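Local coordinates for Slr1438 protein (Synechocystis sp., PDB 3K25) that is of unknown function but belongs to the aldose 1-epimerase family and so may bind carbohydrate and act as a sugar isomerase, at residues F167-A178 and H219-I229. Residues are numbered along the deposited sequence; the frame is centred on the assembly and turned at random.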
loop_
_atom_site.group_PDB
_atom_site.type_symbol
_atom_site.label_atom_id
_atom_site.label_comp_id
_atom_site.label_asym_id
_atom_site.label_seq_id
_atom_site.Cartn_x
_atom_site.Cartn_y
_atom_site.Cartn_z
ATOM N N PHE A 167 3.651 7.565 5.164
ATOM C CA PHE A 167 3.165 8.640 6.019
ATOM C C PHE A 167 4.222 9.713 6.231
ATOM O O PHE A 167 5.405 9.401 6.436
ATOM C CB PHE A 167 2.714 8.070 7.346
ATOM C CG PHE A 167 1.599 7.086 7.210
ATOM C CD1 PHE A 167 0.355 7.498 6.746
ATOM C CD2 PHE A 167 1.789 5.744 7.539
ATOM C CE1 PHE A 167 -0.685 6.600 6.613
ATOM C CE2 PHE A 167 0.755 4.832 7.411
ATOM C CZ PHE A 167 -0.493 5.259 6.947
ATOM N N PHE A 168 3.791 10.977 6.160
ATOM C CA PHE A 168 4.706 12.109 6.323
ATOM C C PHE A 168 5.312 12.039 7.704
ATOM O O PHE A 168 4.613 11.797 8.682
ATOM C CB PHE A 168 3.970 13.442 6.145
ATOM C CG PHE A 168 4.887 14.652 6.136
ATOM C CD1 PHE A 168 5.902 14.769 5.186
ATOM C CD2 PHE A 168 4.731 15.672 7.075
ATOM C CE1 PHE A 168 6.750 15.884 5.169
ATOM C CE2 PHE A 168 5.574 16.788 7.062
ATOM C CZ PHE A 168 6.584 16.891 6.107
ATOM N N CYS A 169 6.615 12.259 7.783
ATOM C CA CYS A 169 7.286 12.183 9.061
ATOM C C CYS A 169 8.673 12.810 8.987
ATOM O O CYS A 169 9.602 12.211 8.443
ATOM C CB CYS A 169 7.400 10.718 9.462
ATOM S SG CYS A 169 7.947 10.466 11.145
ATOM N N ARG A 170 8.810 14.009 9.547
ATOM C CA ARG A 170 10.081 14.726 9.536
ATOM C C ARG A 170 10.885 14.442 10.791
ATOM O O ARG A 170 11.981 13.886 10.728
ATOM C CB ARG A 170 9.825 16.228 9.424
ATOM C CG ARG A 170 11.071 17.085 9.290
ATOM C CD ARG A 170 10.678 18.552 9.209
ATOM N NE ARG A 170 9.798 18.820 8.071
ATOM C CZ ARG A 170 9.010 19.888 7.961
ATOM N NH1 ARG A 170 8.983 20.799 8.926
ATOM N NH2 ARG A 170 8.247 20.046 6.885
ATOM N N GLU A 171 10.332 14.832 11.932
ATOM C CA GLU A 171 10.992 14.623 13.215
ATOM C C GLU A 171 10.715 13.205 13.693
ATOM O O GLU A 171 9.752 12.965 14.421
ATOM C CB GLU A 171 10.473 15.632 14.242
ATOM C CG GLU A 171 10.610 17.087 13.817
ATOM C CD GLU A 171 12.029 17.449 13.414
ATOM O OE1 GLU A 171 12.966 17.140 14.183
ATOM O OE2 GLU A 171 12.205 18.049 12.329
ATOM N N LYS A 172 11.574 12.272 13.288
ATOM C CA LYS A 172 11.421 10.864 13.640
ATOM C C LYS A 172 11.747 10.507 15.091
ATOM O O LYS A 172 11.172 9.572 15.655
ATOM C CB LYS A 172 12.275 10.013 12.701
ATOM C CG LYS A 172 11.936 10.206 11.224
ATOM C CD LYS A 172 12.840 9.358 10.340
ATOM C CE LYS A 172 12.540 9.556 8.862
ATOM N NZ LYS A 172 13.483 8.763 8.016
ATOM N N LEU A 173 12.664 11.253 15.695
ATOM C CA LEU A 173 13.071 10.997 17.071
ATOM C C LEU A 173 11.902 10.978 18.055
ATOM O O LEU A 173 11.806 10.083 18.890
ATOM C CB LEU A 173 14.096 12.045 17.510
ATOM C CG LEU A 173 14.839 11.739 18.810
ATOM C CD1 LEU A 173 15.594 10.426 18.661
ATOM C CD2 LEU A 173 15.796 12.869 19.133
ATOM N N GLY A 174 11.013 11.959 17.956
ATOM C CA GLY A 174 9.889 12.018 18.874
ATOM C C GLY A 174 8.746 11.063 18.585
ATOM O O GLY A 174 7.749 11.035 19.314
ATOM N N ILE A 175 8.890 10.268 17.532
ATOM C CA ILE A 175 7.849 9.323 17.138
ATOM C C ILE A 175 7.560 8.239 18.177
ATOM O O ILE A 175 8.452 7.497 18.593
ATOM C CB ILE A 175 8.204 8.625 15.792
ATOM C CG1 ILE A 175 8.318 9.666 14.678
ATOM C CG2 ILE A 175 7.131 7.605 15.423
ATOM C CD1 ILE A 175 7.036 10.457 14.434
ATOM N N THR A 176 6.298 8.160 18.586
ATOM C CA THR A 176 5.842 7.153 19.536
ATOM C C THR A 176 5.245 6.017 18.697
ATOM O O THR A 176 4.373 6.262 17.861
ATOM C CB THR A 176 4.743 7.722 20.464
ATOM O OG1 THR A 176 5.311 8.709 21.332
ATOM C CG2 THR A 176 4.113 6.620 21.294
ATOM N N LEU A 177 5.720 4.789 18.901
ATOM C CA LEU A 177 5.213 3.640 18.147
ATOM C C LEU A 177 4.278 2.730 18.944
ATOM O O LEU A 177 4.270 2.730 20.173
ATOM C CB LEU A 177 6.369 2.803 17.587
ATOM C CG LEU A 177 7.029 3.331 16.310
ATOM C CD1 LEU A 177 8.011 2.292 15.762
ATOM C CD2 LEU A 177 5.949 3.636 15.277
ATOM N N ALA A 178 3.492 1.944 18.218
ATOM C CA ALA A 178 2.544 1.033 18.829
ATOM C C ALA A 178 2.247 -0.093 17.853
ATOM O O ALA A 178 1.192 -0.128 17.213
ATOM C CB ALA A 178 1.263 1.773 19.194
ATOM N N HIS A 219 -0.341 1.983 15.189
ATOM C CA HIS A 219 -0.308 3.427 15.008
ATOM C C HIS A 219 0.993 4.018 15.503
ATOM O O HIS A 219 1.854 3.306 16.014
ATOM C CB HIS A 219 -1.486 4.091 15.743
ATOM C CG HIS A 219 -1.319 4.172 17.231
ATOM N ND1 HIS A 219 -0.377 4.979 17.834
ATOM C CD2 HIS A 219 -1.979 3.552 18.238
ATOM C CE1 HIS A 219 -0.465 4.855 19.146
ATOM N NE2 HIS A 219 -1.430 3.994 19.418
ATOM N N PHE A 220 1.138 5.323 15.320
ATOM C CA PHE A 220 2.326 6.033 15.779
ATOM C C PHE A 220 1.936 7.478 16.040
ATOM O O PHE A 220 1.054 8.028 15.376
ATOM C CB PHE A 220 3.468 5.940 14.760
ATOM C CG PHE A 220 3.288 6.805 13.549
ATOM C CD1 PHE A 220 3.679 8.147 13.568
ATOM C CD2 PHE A 220 2.758 6.275 12.372
ATOM C CE1 PHE A 220 3.553 8.952 12.428
ATOM C CE2 PHE A 220 2.624 7.073 11.224
ATOM C CZ PHE A 220 3.025 8.414 11.255
ATOM N N ILE A 221 2.579 8.081 17.029
ATOM C CA ILE A 221 2.266 9.450 17.395
ATOM C C ILE A 221 3.472 10.363 17.234
ATOM O O ILE A 221 4.545 10.096 17.776
ATOM C CB ILE A 221 1.742 9.505 18.855
ATOM C CG1 ILE A 221 0.628 8.464 19.028
ATOM C CG2 ILE A 221 1.211 10.906 19.181
ATOM C CD1 ILE A 221 0.065 8.370 20.429
ATOM N N ASP A 222 3.287 11.428 16.460
ATOM C CA ASP A 222 4.345 12.398 16.230
ATOM C C ASP A 222 3.990 13.693 16.949
ATOM O O ASP A 222 3.090 14.424 16.532
ATOM C CB ASP A 222 4.523 12.663 14.734
ATOM C CG ASP A 222 5.559 13.737 14.457
ATOM O OD1 ASP A 222 6.606 13.744 15.143
ATOM O OD2 ASP A 222 5.335 14.569 13.552
ATOM N N PRO A 223 4.683 13.978 18.062
ATOM C CA PRO A 223 4.428 15.193 18.835
ATOM C C PRO A 223 4.725 16.456 18.037
ATOM O O PRO A 223 3.932 17.396 18.043
ATOM C CB PRO A 223 5.352 15.035 20.040
ATOM C CG PRO A 223 5.403 13.558 20.226
ATOM C CD PRO A 223 5.584 13.079 18.802
ATOM N N ASP A 224 5.864 16.476 17.350
ATOM C CA ASP A 224 6.238 17.644 16.567
ATOM C C ASP A 224 5.040 18.180 15.808
ATOM O O ASP A 224 4.800 19.383 15.790
ATOM C CB ASP A 224 7.354 17.311 15.582
ATOM C CG ASP A 224 7.685 18.480 14.676
ATOM O OD1 ASP A 224 7.987 19.571 15.207
ATOM O OD2 ASP A 224 7.640 18.313 13.437
ATOM N N ARG A 225 4.288 17.283 15.180
ATOM C CA ARG A 225 3.104 17.684 14.430
ATOM C C ARG A 225 1.874 17.547 15.310
ATOM O O ARG A 225 0.772 17.921 14.917
ATOM C CB ARG A 225 2.954 16.827 13.171
ATOM C CG ARG A 225 3.856 17.241 12.013
ATOM C CD ARG A 225 4.174 16.052 11.128
ATOM N NE ARG A 225 2.998 15.209 10.915
ATOM C CZ ARG A 225 3.025 13.877 10.889
ATOM N NH1 ARG A 225 4.170 13.221 11.061
ATOM N NH2 ARG A 225 1.902 13.197 10.704
ATOM N N ASN A 226 2.079 17.001 16.502
ATOM C CA ASN A 226 1.010 16.812 17.475
ATOM C C ASN A 226 -0.193 16.038 16.931
ATOM O O ASN A 226 -1.327 16.513 16.994
ATOM C CB ASN A 226 0.552 18.174 18.003
ATOM C CG ASN A 226 -0.497 18.053 19.087
ATOM O OD1 ASN A 226 -0.245 17.489 20.151
ATOM N ND2 ASN A 226 -1.686 18.580 18.821
ATOM N N LEU A 227 0.053 14.839 16.408
ATOM C CA LEU A 227 -1.028 14.019 15.867
ATOM C C LEU A 227 -0.602 12.569 15.705
ATOM O O LEU A 227 0.587 12.274 15.585
ATOM C CB LEU A 227 -1.475 14.560 14.504
ATOM C CG LEU A 227 -0.687 14.181 13.250
ATOM C CD1 LEU A 227 -1.239 14.959 12.071
ATOM C CD2 LEU A 227 0.783 14.488 13.438
ATOM N N LYS A 228 -1.572 11.662 15.705
ATOM C CA LYS A 228 -1.257 10.253 15.533
ATOM C C LYS A 228 -1.912 9.686 14.282
ATOM O O LYS A 228 -3.007 10.099 13.883
ATOM C CB LYS A 228 -1.676 9.425 16.760
ATOM C CG LYS A 228 -3.148 9.046 16.840
ATOM C CD LYS A 228 -3.370 8.048 17.970
ATOM C CE LYS A 228 -4.852 7.720 18.176
ATOM N NZ LYS A 228 -5.100 6.869 19.386
ATOM N N ILE A 229 -1.217 8.737 13.671
ATOM C CA ILE A 229 -1.678 8.073 12.465
ATOM C C ILE A 229 -1.868 6.600 12.790
ATOM O O ILE A 229 -0.902 5.903 13.103
ATOM C CB ILE A 229 -0.639 8.224 11.351
ATOM C CG1 ILE A 229 -0.545 9.693 10.944
ATOM C CG2 ILE A 229 -0.996 7.341 10.181
ATOM C CD1 ILE A 229 0.460 9.967 9.841
#
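T176 and I221 exchange two backbone hydrogen bonds, T176 N to I221 O and I221 N to T176 O, by which 176-178 becomes the outermost strand on an antiparallel sheet of the galactose mutarotase-like β-sandwich. The pairing illustrates how a chain that leaves one sheet at 167-168 crosses over and is zipped onto the edge of the facing sheet. It ends at A178 with a weak bond from H219 N to A178 O.

With CG between the backbone N and the carbonyl carbon (chi1 75°), the F220 ring is directed at F167, presenting its edge to F167 CB, 3.9 Å from F220 CZ; L177 CD2 reaches F220 CB. I229 CG2 sits over the centre of the F167 ring, a CH-pi contact 3.7 Å from the centroid. Replacing F167 by an alanine is likely to leave I229 CG2 without its aromatic cover and to open a gap beside F220. A178 CB lies over one face of the H219 imidazole.

Just before and within the turn from P223 to N226, D222 and R225 pair: R225 NH1 makes a salt bridge with D222 OD2 at 3.1 Å. F168 CD2 approaches R225 CD to 4.1 Å, the 59° between ring and guanidinium planes keeping the pair from being a stack.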